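Local coordinates for acyl-CoA hydrolase (PDB 1Y7U) that hydrolyses acyl-CoA thioesters, probably including those of long-chain fatty acids, and binds coenzyme A and calcium, at the interface of chains A and B and the interface of chains A and C. Coordinates in Å, arbitrary orientation; residue numbers count along the deposited sequence, not the author numbering. Chains: chain A/B/C, Acyl-CoA hydrolase.

Contact 1: the interface of chains A and B. Residues chain A 65-66, 161-162; chain B 69-72.
A:Ser66 of strand 61-67 and B:Asp71 of the short strand 70-71 form an antiparallel beta bridge, in which the amide N of B:Phe72 donates to the carbonyl O of A:Ala65 at 3.0 Å, nearly straight at the hydrogen (164°). The phenyl ring of B:Phe72 turns its edge to the same strand, with the A:Ala65 carbonyl carbon and the A:Ser66 amide N lying in the ring plane. On the other flank, the aliphatic part of A:Arg161, from helix 142-170, lies over one face of the B:Trp69 indole. Its CB sits 3.5 Å from the centroid of the five-membered ring and its CG 3.7 Å from that of the six-membered ring, both as CH-pi contacts. Bends at chi2 (-72°) and chi3 carry the guanidinium on past the indole, its plane steeply inclined to the ring, so the methylenes and not the charged end do the packing. A bond within chain B helps set the indole's rotation: NE1 of B:Trp69 donates to the carboxylate OD1 of B:Asp71 at 2.9 Å, in the ring plane but from above the carboxylate plane. The other oxygen, OD2 of B:Asp71, lies 3.3 Å from CA of A:Lys162, against the helix backbone. The ammonium NZ of A:Lys162 remains 5.4 Å from B:Asp71 OD1, too far for a salt bridge, though the opposite charges may still attract. On the side of the indole opposite A:Arg161, offset beyond the benzo edge, OG of A:Ser66 lies 3.7 Å from B:Trp69 CZ2. Since A:Ser66, A:Lys162 and B:Asp71 belong to coenzyme A sites, this two-fold hot-dog interface joins the subunits where coenzyme A binds, and both chains probably shape its pocket.

Contact 2: the interface of chains A and C. Residues chain A 23-25, 27; chain C 48, 52, 61.
A:Arg25 reaches across to C:Glu61 in a salt bridge between two hot-dog-fold thioesterase subunits, with its guanidinium NH2 2.5 Å from the carboxylate OE1. The two side chains come from opposite directions, C:Glu61 from a loop that follows helix 39-58. The carboxylate lies at the guanidinium's edge, near its plane, while OE1 is approached on its syn side, somewhat out of the carboxylate plane. The two flat groups are turned 60° against each other and the angle at the hydrogen is 126°, so the pairing is bent, not a flat, two-pronged one. At 2.80 Å resolution the short separation itself carries little weight.

Behind the charged end, the aliphatic stem of A:Arg25 crosses selenomethionine C:Met48 at about a right angle. The terminal methyl CE of C:Met48 touches A:Arg25 CD and also comes within 3.8 Å of its CB, so it meets the stem along its length. The stem is extended from CG to NE (chi3 176°), and this straight run spans the methyl and delivers the guanidinium to C:Glu61. The selenium of C:Met48 lies 4.1 Å from ring carbon CZ of A:Phe27; these two side chains run past each other in opposite directions.

Earlier in strand 20-25, C:Ile52, one turn after C:Met48 in helix 39-58, packs against the strand's backbone. Its CD1 lies 3.9 Å from the carbonyl O of A:Thr23 and 4.0 Å from the carbonyl carbon of A:Ser24, while its other branch, CG2, faces OG1 of A:Thr23.

Contact 1: the interface of chains A and B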
# COMPACT_ATOMS: atom_id res chain seq x y z
N ALA A 65 18.63 11.11 -11.80
CA ALA A 65 19.61 12.12 -11.43
C ALA A 65 18.99 13.44 -10.97
O ALA A 65 19.50 14.07 -10.04
CB ALA A 65 20.55 12.39 -12.59
N SER A 66 17.91 13.85 -11.60
CA SER A 66 17.30 15.10 -11.19
C SER A 66 15.87 15.28 -11.65
O SER A 66 15.38 14.58 -12.53
CB SER A 66 18.14 16.28 -11.72
OG SER A 66 18.08 16.36 -13.14
N ARG A 161 22.43 24.37 -11.54
CA ARG A 161 21.56 23.77 -10.54
C ARG A 161 22.33 22.81 -9.64
O ARG A 161 22.38 22.99 -8.42
CB ARG A 161 20.41 23.03 -11.24
CG ARG A 161 19.52 23.93 -12.07
CD ARG A 161 18.64 24.81 -11.20
NE ARG A 161 18.72 26.21 -11.58
CZ ARG A 161 19.71 27.03 -11.24
NH1 ARG A 161 19.70 28.30 -11.63
NH2 ARG A 161 20.71 26.59 -10.48
N LYS A 162 22.93 21.79 -10.24
CA LYS A 162 23.69 20.82 -9.49
C LYS A 162 24.64 21.56 -8.56
O LYS A 162 24.72 21.27 -7.36
CB LYS A 162 24.50 19.95 -10.44
CG LYS A 162 25.01 18.67 -9.83
CD LYS A 162 25.97 17.99 -10.79
CE LYS A 162 26.00 16.49 -10.55
NZ LYS A 162 25.71 16.17 -9.13
N TRP B 69 13.78 22.73 -8.33
CA TRP B 69 14.65 21.76 -8.99
C TRP B 69 15.18 20.84 -7.89
O TRP B 69 15.35 21.26 -6.75
CB TRP B 69 15.79 22.51 -9.67
CG TRP B 69 16.85 21.65 -10.25
CD1 TRP B 69 17.82 20.96 -9.57
CD2 TRP B 69 17.06 21.36 -11.65
NE1 TRP B 69 18.61 20.25 -10.46
CE2 TRP B 69 18.17 20.49 -11.73
CE3 TRP B 69 16.42 21.77 -12.83
CZ2 TRP B 69 18.65 20.00 -12.95
CZ3 TRP B 69 16.90 21.28 -14.05
CH2 TRP B 69 18.00 20.41 -14.10
N VAL B 70 15.42 19.57 -8.21
CA VAL B 70 15.94 18.64 -7.20
C VAL B 70 17.07 17.78 -7.74
O VAL B 70 16.87 17.02 -8.68
CB VAL B 70 14.85 17.68 -6.65
CG1 VAL B 70 15.44 16.83 -5.54
CG2 VAL B 70 13.66 18.45 -6.14
N ASP B 71 18.24 17.89 -7.12
CA ASP B 71 19.39 17.09 -7.53
C ASP B 71 19.61 15.92 -6.58
O ASP B 71 19.81 16.12 -5.38
CB ASP B 71 20.67 17.94 -7.55
CG ASP B 71 20.72 18.90 -8.72
OD1 ASP B 71 20.85 18.44 -9.88
OD2 ASP B 71 20.64 20.12 -8.48
N PHE B 72 19.58 14.70 -7.11
CA PHE B 72 19.81 13.52 -6.29
C PHE B 72 21.32 13.25 -6.18
O PHE B 72 21.89 12.47 -6.94
CB PHE B 72 19.05 12.32 -6.87
CG PHE B 72 17.57 12.50 -6.81
CD1 PHE B 72 16.85 12.95 -7.91
CD2 PHE B 72 16.90 12.35 -5.60
CE1 PHE B 72 15.49 13.25 -7.81
CE2 PHE B 72 15.54 12.65 -5.49
CZ PHE B 72 14.84 13.11 -6.59

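Contact 2: the interface of chains A and C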
# COMPACT_ATOMS: atom_id res chain seq x y z
N THR A 23 -2.75 5.93 -17.27
CA THR A 23 -3.87 6.71 -16.79
C THR A 23 -4.41 6.00 -15.55
O THR A 23 -4.58 4.78 -15.54
CB THR A 23 -4.96 6.91 -17.88
OG1 THR A 23 -6.26 6.79 -17.30
CG2 THR A 23 -4.78 5.91 -19.00
N SER A 24 -4.63 6.77 -14.48
CA SER A 24 -5.12 6.22 -13.23
C SER A 24 -6.32 6.94 -12.69
O SER A 24 -6.69 8.02 -13.15
CB SER A 24 -4.02 6.27 -12.17
OG SER A 24 -2.93 5.44 -12.52
N ARG A 25 -6.92 6.32 -11.69
CA ARG A 25 -8.08 6.85 -10.99
C ARG A 25 -7.48 7.68 -9.85
O ARG A 25 -6.32 7.50 -9.50
CB ARG A 25 -8.90 5.68 -10.45
CG ARG A 25 -10.38 5.88 -10.43
CD ARG A 25 -11.10 4.59 -10.09
NE ARG A 25 -12.54 4.81 -9.99
CZ ARG A 25 -13.14 5.35 -8.93
NH1 ARG A 25 -12.45 5.74 -7.86
NH2 ARG A 25 -14.46 5.53 -8.96
N PHE A 27 -7.48 8.07 -6.14
CA PHE A 27 -7.89 7.47 -4.87
C PHE A 27 -7.85 8.43 -3.68
O PHE A 27 -6.97 9.27 -3.58
CB PHE A 27 -7.04 6.25 -4.57
CG PHE A 27 -7.09 5.21 -5.65
CD1 PHE A 27 -6.31 5.33 -6.79
CD2 PHE A 27 -7.96 4.13 -5.54
CE1 PHE A 27 -6.39 4.38 -7.82
CE2 PHE A 27 -8.05 3.18 -6.56
CZ PHE A 27 -7.26 3.31 -7.70
N MSE C 48 -9.37 -2.63 -13.32
CA MSE C 48 -9.12 -1.21 -13.09
C MSE C 48 -9.12 -0.43 -14.39
O MSE C 48 -9.87 0.52 -14.59
CB MSE C 48 -7.78 -1.01 -12.39
CG MSE C 48 -7.53 0.42 -11.97
SE MSE C 48 -8.91 1.12 -10.78
CE MSE C 48 -9.77 2.31 -12.03
N ILE C 52 -12.03 2.25 -16.16
CA ILE C 52 -11.77 3.61 -16.59
C ILE C 52 -12.30 3.73 -18.01
O ILE C 52 -12.87 4.74 -18.37
CB ILE C 52 -10.27 3.93 -16.51
CG1 ILE C 52 -9.84 3.95 -15.03
CG2 ILE C 52 -9.98 5.26 -17.17
CD1 ILE C 52 -8.37 4.16 -14.78
N GLU C 61 -20.61 6.53 -13.53
CA GLU C 61 -19.77 5.68 -12.69
C GLU C 61 -20.24 4.27 -12.95
O GLU C 61 -21.45 3.99 -12.92
CB GLU C 61 -19.90 6.05 -11.21
CG GLU C 61 -19.00 5.23 -10.26
CD GLU C 61 -17.50 5.37 -10.54
OE1 GLU C 61 -16.70 4.79 -9.78
OE2 GLU C 61 -17.10 6.06 -11.52

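Contact 1 and contact 2 lie about 31 Å apart, measured between the centres of their C-alpha atoms, and share no residue. Chain A takes part in both, offering strand 61-67 and helix 142-170 to chain B in contact 1 but strand 20-25 and the following loop to chain C in contact 2. One subunit therefore has separate surfaces for two neighbours. Each interface is two-fold symmetric and repeats with the chains exchanged, so using both kinds together can extend a pair into a larger assembly, consistent with the six copies deposited, although crystal packing could also bring copies together.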